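Local coordinates for thioesterase domain protein YiiD (Shewanella oneidensis, PDB 1T82) that is a putative thioesterase of the hotdog-fold superfamily, probably acting on acyl groups, although its substrate is not established, at residues Leu18-Thr21 against Trp22-Ile26; Thr72-Gly75 against Met76-Gln80. All blocks are in the same frame, centred on the assembly; numbering follows the deposited sequence.

Interaction 1: residues Leu18-Thr21 against Trp22-Ile26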
ATOM      1  N   LEU B  18      15.098   8.665  10.943  1.00 11.48           N
ATOM      2  CA  LEU B  18      14.138   7.798  10.274  1.00 10.62           C
ATOM      3  C   LEU B  18      13.333   8.598   9.253  1.00 10.40           C
ATOM      4  O   LEU B  18      13.185   8.188   8.103  1.00  9.80           O
ATOM      5  CB  LEU B  18      13.200   7.157  11.305  1.00 10.48           C
ATOM      6  CG  LEU B  18      12.068   6.281  10.758  1.00 10.75           C
ATOM      7  CD1 LEU B  18      12.646   5.168   9.904  1.00 11.23           C
ATOM      8  CD2 LEU B  18      11.255   5.704  11.909  1.00 12.18           C
ATOM      9  N   ARG B  19      12.830   9.753   9.678  1.00 11.14           N
ATOM     10  CA  ARG B  19      12.035  10.616   8.807  1.00 12.39           C
ATOM     11  C   ARG B  19      12.847  11.049   7.577  1.00 11.38           C
ATOM     12  O   ARG B  19      12.355  11.015   6.451  1.00 10.20           O
ATOM     13  CB  ARG B  19      11.565  11.837   9.608  1.00 13.47           C
ATOM     14  CG  ARG B  19      10.423  12.628   8.994  1.00 20.12           C
ATOM     15  CD  ARG B  19      10.918  13.688   8.039  1.00 23.82           C
ATOM     16  NE  ARG B  19      11.997  14.494   8.607  1.00 27.20           N
ATOM     17  CZ  ARG B  19      11.923  15.172   9.749  1.00 25.64           C
ATOM     18  NH1 ARG B  19      12.970  15.872  10.168  1.00 27.30           N
ATOM     19  NH2 ARG B  19      10.814  15.150  10.473  1.00 28.62           N
ATOM     20  N   GLN B  20      14.096  11.445   7.806  1.00 11.23           N
ATOM     21  CA  GLN B  20      14.985  11.883   6.736  1.00 12.32           C
ATOM     22  C   GLN B  20      15.287  10.739   5.771  1.00 11.53           C
ATOM     23  O   GLN B  20      15.382  10.944   4.557  1.00 12.33           O
ATOM     24  CB  GLN B  20      16.288  12.418   7.334  1.00 16.03           C
ATOM     25  CG  GLN B  20      17.317  12.874   6.316  1.00 22.02           C
ATOM     26  CD  GLN B  20      16.748  13.852   5.312  1.00 25.89           C
ATOM     27  OE1 GLN B  20      16.139  14.857   5.681  1.00 29.30           O
ATOM     28  NE2 GLN B  20      16.950  13.568   4.031  1.00 28.96           N
ATOM     29  N   THR B  21      15.434   9.538   6.317  1.00 11.48           N
ATOM     30  CA  THR B  21      15.711   8.360   5.503  1.00 11.63           C
ATOM     31  C   THR B  21      14.533   8.116   4.568  1.00 10.70           C
ATOM     32  O   THR B  21      14.720   7.826   3.389  1.00 10.63           O
ATOM     33  CB  THR B  21      15.923   7.112   6.382  1.00 12.07           C
ATOM     34  OG1 THR B  21      17.064   7.313   7.229  1.00 13.48           O
ATOM     35  CG2 THR B  21      16.145   5.877   5.518  1.00 13.80           C
ATOM     36  N   TRP B  22      13.319   8.237   5.096  1.00 10.48           N
ATOM     37  CA  TRP B  22      12.132   8.027   4.279  1.00 10.03           C
ATOM     38  C   TRP B  22      12.010   9.032   3.142  1.00 10.48           C
ATOM     39  O   TRP B  22      11.946   8.658   1.973  1.00 10.52           O
ATOM     40  CB  TRP B  22      10.850   8.111   5.117  1.00  8.47           C
ATOM     41  CG  TRP B  22      10.584   6.948   6.006  1.00  7.15           C
ATOM     42  CD1 TRP B  22      11.055   5.676   5.866  1.00  7.86           C
ATOM     43  CD2 TRP B  22       9.705   6.931   7.134  1.00  8.69           C
ATOM     44  NE1 TRP B  22      10.519   4.862   6.839  1.00  8.14           N
ATOM     45  CE2 TRP B  22       9.686   5.608   7.631  1.00  9.55           C
ATOM     46  CE3 TRP B  22       8.928   7.905   7.772  1.00 11.04           C
ATOM     47  CZ2 TRP B  22       8.920   5.234   8.739  1.00 10.57           C
ATOM     48  CZ3 TRP B  22       8.163   7.534   8.874  1.00 11.08           C
ATOM     49  CH2 TRP B  22       8.167   6.207   9.345  1.00 10.95           C
ATOM     50  N   HIS B  23      11.972  10.313   3.483  1.00 10.95           N
ATOM     51  CA  HIS B  23      11.803  11.346   2.468  1.00 11.74           C
ATOM     52  C   HIS B  23      12.937  11.442   1.456  1.00 11.94           C
ATOM     53  O   HIS B  23      12.716  11.862   0.324  1.00 13.67           O
ATOM     54  CB  HIS B  23      11.586  12.707   3.132  1.00 12.35           C
ATOM     55  CG  HIS B  23      10.358  12.767   3.988  1.00 13.07           C
ATOM     56  ND1 HIS B  23       9.975  13.905   4.665  1.00 12.75           N
ATOM     57  CD2 HIS B  23       9.436  11.823   4.293  1.00 13.66           C
ATOM     58  CE1 HIS B  23       8.873  13.660   5.350  1.00 13.76           C
ATOM     59  NE2 HIS B  23       8.525  12.402   5.143  1.00 11.71           N
ATOM     60  N   SER B  24      14.143  11.050   1.852  1.00 12.48           N
ATOM     61  CA  SER B  24      15.281  11.123   0.942  1.00 13.12           C
ATOM     62  C   SER B  24      15.426   9.900   0.045  1.00 14.01           C
ATOM     63  O   SER B  24      16.073   9.967  -1.002  1.00 15.50           O
ATOM     64  CB  SER B  24      16.583  11.325   1.725  1.00 12.25           C
ATOM     65  OG  SER B  24      16.919  10.172   2.481  1.00 16.42           O
ATOM     66  N   THR B  25      14.835   8.780   0.436  1.00 10.65           N
ATOM     67  CA  THR B  25      14.967   7.577  -0.377  1.00 11.67           C
ATOM     68  C   THR B  25      13.673   7.124  -1.034  1.00 10.34           C
ATOM     69  O   THR B  25      13.695   6.410  -2.038  1.00 10.37           O
ATOM     70  CB  THR B  25      15.510   6.404   0.458  1.00 11.55           C
ATOM     71  OG1 THR B  25      14.530   6.009   1.427  1.00 10.97           O
ATOM     72  CG2 THR B  25      16.789   6.813   1.176  1.00 15.17           C
ATOM     73  N   ILE B  26      12.548   7.551  -0.472  1.00  8.97           N
ATOM     74  CA  ILE B  26      11.238   7.157  -0.983  1.00  7.25           C
ATOM     75  C   ILE B  26      10.381   8.385  -1.278  1.00  7.55           C
ATOM     76  O   ILE B  26       9.669   8.875  -0.405  1.00  5.88           O
ATOM     77  CB  ILE B  26      10.522   6.270   0.055  1.00  7.62           C
ATOM     78  CG1 ILE B  26      11.410   5.070   0.406  1.00 10.42           C
ATOM     79  CG2 ILE B  26       9.176   5.816  -0.484  1.00  7.45           C
ATOM     80  CD1 ILE B  26      10.914   4.258   1.591  1.00 11.11           C
TER

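Interaction 2: residues Thr72-Gly75 against Met76-Gln80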
ATOM      1  N   THR B  72       5.568   2.176   8.748  1.00  6.56           N
ATOM      2  CA  THR B  72       5.659   2.175  10.202  1.00  6.71           C
ATOM      3  C   THR B  72       6.306   0.866  10.663  1.00  6.14           C
ATOM      4  O   THR B  72       7.172   0.872  11.535  1.00  5.01           O
ATOM      5  CB  THR B  72       4.263   2.359  10.847  1.00  7.10           C
ATOM      6  OG1 THR B  72       3.775   3.672  10.539  1.00  7.70           O
ATOM      7  CG2 THR B  72       4.337   2.210  12.364  1.00  8.27           C
ATOM      8  N   GLY B  73       5.900  -0.245  10.053  1.00  6.79           N
ATOM      9  CA  GLY B  73       6.478  -1.531  10.403  1.00  5.85           C
ATOM     10  C   GLY B  73       7.948  -1.539  10.025  1.00  5.46           C
ATOM     11  O   GLY B  73       8.810  -1.910  10.823  1.00  4.90           O
ATOM     12  N   TRP B  74       8.234  -1.117   8.794  1.00  4.58           N
ATOM     13  CA  TRP B  74       9.604  -1.052   8.296  1.00  6.70           C
ATOM     14  C   TRP B  74      10.428  -0.181   9.249  1.00  7.14           C
ATOM     15  O   TRP B  74      11.541  -0.545   9.640  1.00  7.19           O
ATOM     16  CB  TRP B  74       9.610  -0.434   6.890  1.00  8.48           C
ATOM     17  CG  TRP B  74      10.951  -0.446   6.207  1.00  9.04           C
ATOM     18  CD1 TRP B  74      11.424  -1.393   5.345  1.00 11.13           C
ATOM     19  CD2 TRP B  74      11.984   0.536   6.332  1.00 11.14           C
ATOM     20  NE1 TRP B  74      12.692  -1.058   4.922  1.00 13.17           N
ATOM     21  CE2 TRP B  74      13.059   0.122   5.515  1.00 12.16           C
ATOM     22  CE3 TRP B  74      12.107   1.729   7.059  1.00 10.17           C
ATOM     23  CZ2 TRP B  74      14.245   0.859   5.402  1.00 13.29           C
ATOM     24  CZ3 TRP B  74      13.283   2.462   6.947  1.00 11.22           C
ATOM     25  CH2 TRP B  74      14.338   2.022   6.123  1.00 12.84           C
ATOM     26  N   GLY B  75       9.861   0.965   9.623  1.00  6.68           N
ATOM     27  CA  GLY B  75      10.543   1.885  10.519  1.00  7.67           C
ATOM     28  C   GLY B  75      10.879   1.282  11.866  1.00  7.01           C
ATOM     29  O   GLY B  75      11.922   1.591  12.450  1.00  7.10           O
HETATM   30  N   MSE B  76      10.000   0.424  12.376  1.00  7.70           N
HETATM   31  CA  MSE B  76      10.261  -0.208  13.659  1.00  6.83           C
HETATM   32  C   MSE B  76      11.458  -1.148  13.548  1.00  6.71           C
HETATM   33  O   MSE B  76      12.316  -1.161  14.428  1.00  5.07           O
HETATM   34  CB  MSE B  76       9.037  -0.985  14.154  1.00  9.92           C
HETATM   35  CG  MSE B  76       9.284  -1.723  15.469  1.00 10.73           C
HETATM   36 SE   MSE B  76       9.898  -0.559  16.895  1.00 19.58          SE
HETATM   37  CE  MSE B  76       8.211  -0.305  17.810  1.00 12.06           C
ATOM     38  N   VAL B  77      11.522  -1.935  12.476  1.00  6.93           N
ATOM     39  CA  VAL B  77      12.652  -2.844  12.317  1.00  6.59           C
ATOM     40  C   VAL B  77      13.929  -2.025  12.202  1.00  6.88           C
ATOM     41  O   VAL B  77      14.952  -2.358  12.805  1.00  7.43           O
ATOM     42  CB  VAL B  77      12.528  -3.724  11.058  1.00  4.36           C
ATOM     43  CG1 VAL B  77      13.709  -4.697  10.993  1.00  8.92           C
ATOM     44  CG2 VAL B  77      11.215  -4.487  11.082  1.00  5.39           C
ATOM     45  N   TRP B  78      13.860  -0.954  11.421  1.00  7.07           N
ATOM     46  CA  TRP B  78      15.004  -0.070  11.222  1.00  7.13           C
ATOM     47  C   TRP B  78      15.496   0.472  12.565  1.00  6.21           C
ATOM     48  O   TRP B  78      16.694   0.445  12.853  1.00  7.16           O
ATOM     49  CB  TRP B  78      14.601   1.089  10.308  1.00  8.42           C
ATOM     50  CG  TRP B  78      15.716   2.015   9.947  1.00  9.91           C
ATOM     51  CD1 TRP B  78      16.589   1.883   8.909  1.00 10.77           C
ATOM     52  CD2 TRP B  78      16.059   3.237  10.610  1.00  9.41           C
ATOM     53  NE1 TRP B  78      17.456   2.953   8.878  1.00 11.09           N
ATOM     54  CE2 TRP B  78      17.151   3.798   9.911  1.00 10.34           C
ATOM     55  CE3 TRP B  78      15.549   3.912  11.725  1.00 10.27           C
ATOM     56  CZ2 TRP B  78      17.742   5.007  10.294  1.00 10.25           C
ATOM     57  CZ3 TRP B  78      16.136   5.113  12.106  1.00 11.86           C
ATOM     58  CH2 TRP B  78      17.220   5.647  11.390  1.00 11.43           C
ATOM     59  N   LEU B  79      14.569   0.958  13.384  1.00  6.20           N
ATOM     60  CA  LEU B  79      14.908   1.506  14.695  1.00  7.47           C
ATOM     61  C   LEU B  79      15.594   0.484  15.580  1.00  7.32           C
ATOM     62  O   LEU B  79      16.600   0.787  16.223  1.00  7.29           O
ATOM     63  CB  LEU B  79      13.649   2.016  15.401  1.00  6.49           C
ATOM     64  CG  LEU B  79      13.081   3.353  14.911  1.00  7.86           C
ATOM     65  CD1 LEU B  79      11.682   3.553  15.463  1.00  9.45           C
ATOM     66  CD2 LEU B  79      13.999   4.487  15.352  1.00 11.71           C
ATOM     67  N   GLN B  80      15.050  -0.728  15.620  1.00  6.85           N
ATOM     68  CA  GLN B  80      15.636  -1.773  16.447  1.00  8.32           C
ATOM     69  C   GLN B  80      17.046  -2.107  15.967  1.00  9.12           C
ATOM     70  O   GLN B  80      17.927  -2.394  16.776  1.00  9.80           O
ATOM     71  CB  GLN B  80      14.749  -3.021  16.433  1.00  8.87           C
ATOM     72  CG  GLN B  80      13.384  -2.828  17.102  1.00  9.60           C
ATOM     73  CD  GLN B  80      13.483  -2.405  18.559  1.00  9.10           C
ATOM     74  OE1 GLN B  80      14.433  -2.759  19.258  1.00  9.48           O
ATOM     75  NE2 GLN B  80      12.488  -1.658  19.029  1.00 10.08           N
TER

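Interaction 1: residues Leu18-Thr21 against Trp22-Ile26
Leu-18 lies over one face of the Trp-22 indole, one turn earlier on helix 12-25. From CB, CG sits above the six-membered ring, 4.0 Å from its centroid and 17° off the ring normal, a CH-pi contact. CD1 reaches the pyrrole side, 3.7 Å from Trp-22 NE1. CD2 goes the other way, to Trp-22 CZ2 and CH2. CG lies anti to the Leu-18 backbone N (chi1 176°), which swings both methyls across the indole. Trp-22 N also donates to Leu-18 O in a helical bond. A glycine in place of Trp-22 would probably open a gap beneath Leu-18 and take away the ring that meets Trp-74 of helix 62-84.

Arg-19 and His-23 make a second i to i+4 pair. Arg-19 CD rests over one face of the imidazole, 3.4 Å from His-23 CE1. The guanidinium plane is turned 37° from the ring. His-23 NE2 is hydrogen-bonded to Ile-34 O.

In the last turn two hydroxyls add to the backbone bonds. Ser-24 OG gives a 2.7 Å bond to Gln-20 O, while Ser-24 N reaches the same oxygen from the opposite face of its plane. Thr-25 OG1 donates to Thr-21 O, also at 2.7 Å; the bond from Thr-25 N to that oxygen is weak. Both hydroxyls sit between their own backbone N and carbonyl carbon, folded back onto the helix. The helix closes at Thr-25. Ile-26, the N-cap of helix 27-31, packs on Phe-61 of the second subunit.

The chemistry therefore changes along the contact. Apolar and aromatic surface carries the Leu-18/Trp-22 pair, Arg-19 and His-23 add a polar pair beside it, and the hydroxyls of Ser-24 and Thr-25 supplement the backbone bonds near the helix end.

Interaction 2: residues Thr72-Gly75 against Met76-Gln80
Trp-74 and Trp-78 stand one turn apart on helix 62-84, and their indoles lie nearly parallel. The planes differ by 17°. The rings are slid apart, with the centroids of the Trp-74 six-membered ring and the Trp-78 five-membered ring 5.1 Å from each other, so they barely overlap. The touch is made by the far rim of the first indole: Trp-74 CH2 is 3.6 Å from Trp-78 CD1, and Trp-74 CZ3 is 3.9 Å from Trp-78 CB. Each ring leaves the helix with CG anti to the backbone N (chi1 -174° and -176°), and the like torsions, chi1 and chi2 alike, turn the two planes nearly the same way. Trp-74 NE1 is satisfied beyond the helix by Ile-90 O.

Gly-75 has no side chain, and its backbone does the touching. Its carbonyl oxygen accepts from Leu-79 N at 2.9 Å. The same oxygen meets Leu-79 CG at 3.2 Å and lies at the edge of the Trp-78 ring, near its plane.

Met-76 is a selenomethionine. Its backbone N donates to Thr-72 O at 3.0 Å, with a weak second bond to Gly-73 O. That carbonyl also takes Val-77 N. The side chain turns away from the preceding turn and reaches Leu-44 and Val-111, on strands of the sheet wrapped round this helix in the hotdog fold.

The chemistry implies a division of labour: between the two segments the side chains meet through apolar and aromatic surface, and the polar bonds are the backbone's own.

Overall arrangement
Both interactions are one-turn contacts within a single helix, interaction 1 on helix 12-25 and interaction 2 on helix 62-84. The two helices pack together through them: Trp-22 NE1 comes within 3.5 Å of Trp-74 CE3, the rings inclined by about 50°, and Leu-18 CD1 lies 3.7 Å from Trp-78 CE3. Interaction 2 is buried, its centre about 6 Å from the chain centre, against the sheet. The centre of interaction 1 is about 12 Å out, and the contact is only partly buried. It combines an aromatic inner side with hydroxyls near the helix end and an arginine-histidine pair, and its end reaches the second subunit. Interaction 2 touches no other chain and has no side-chain hydrogen bond between its two segments.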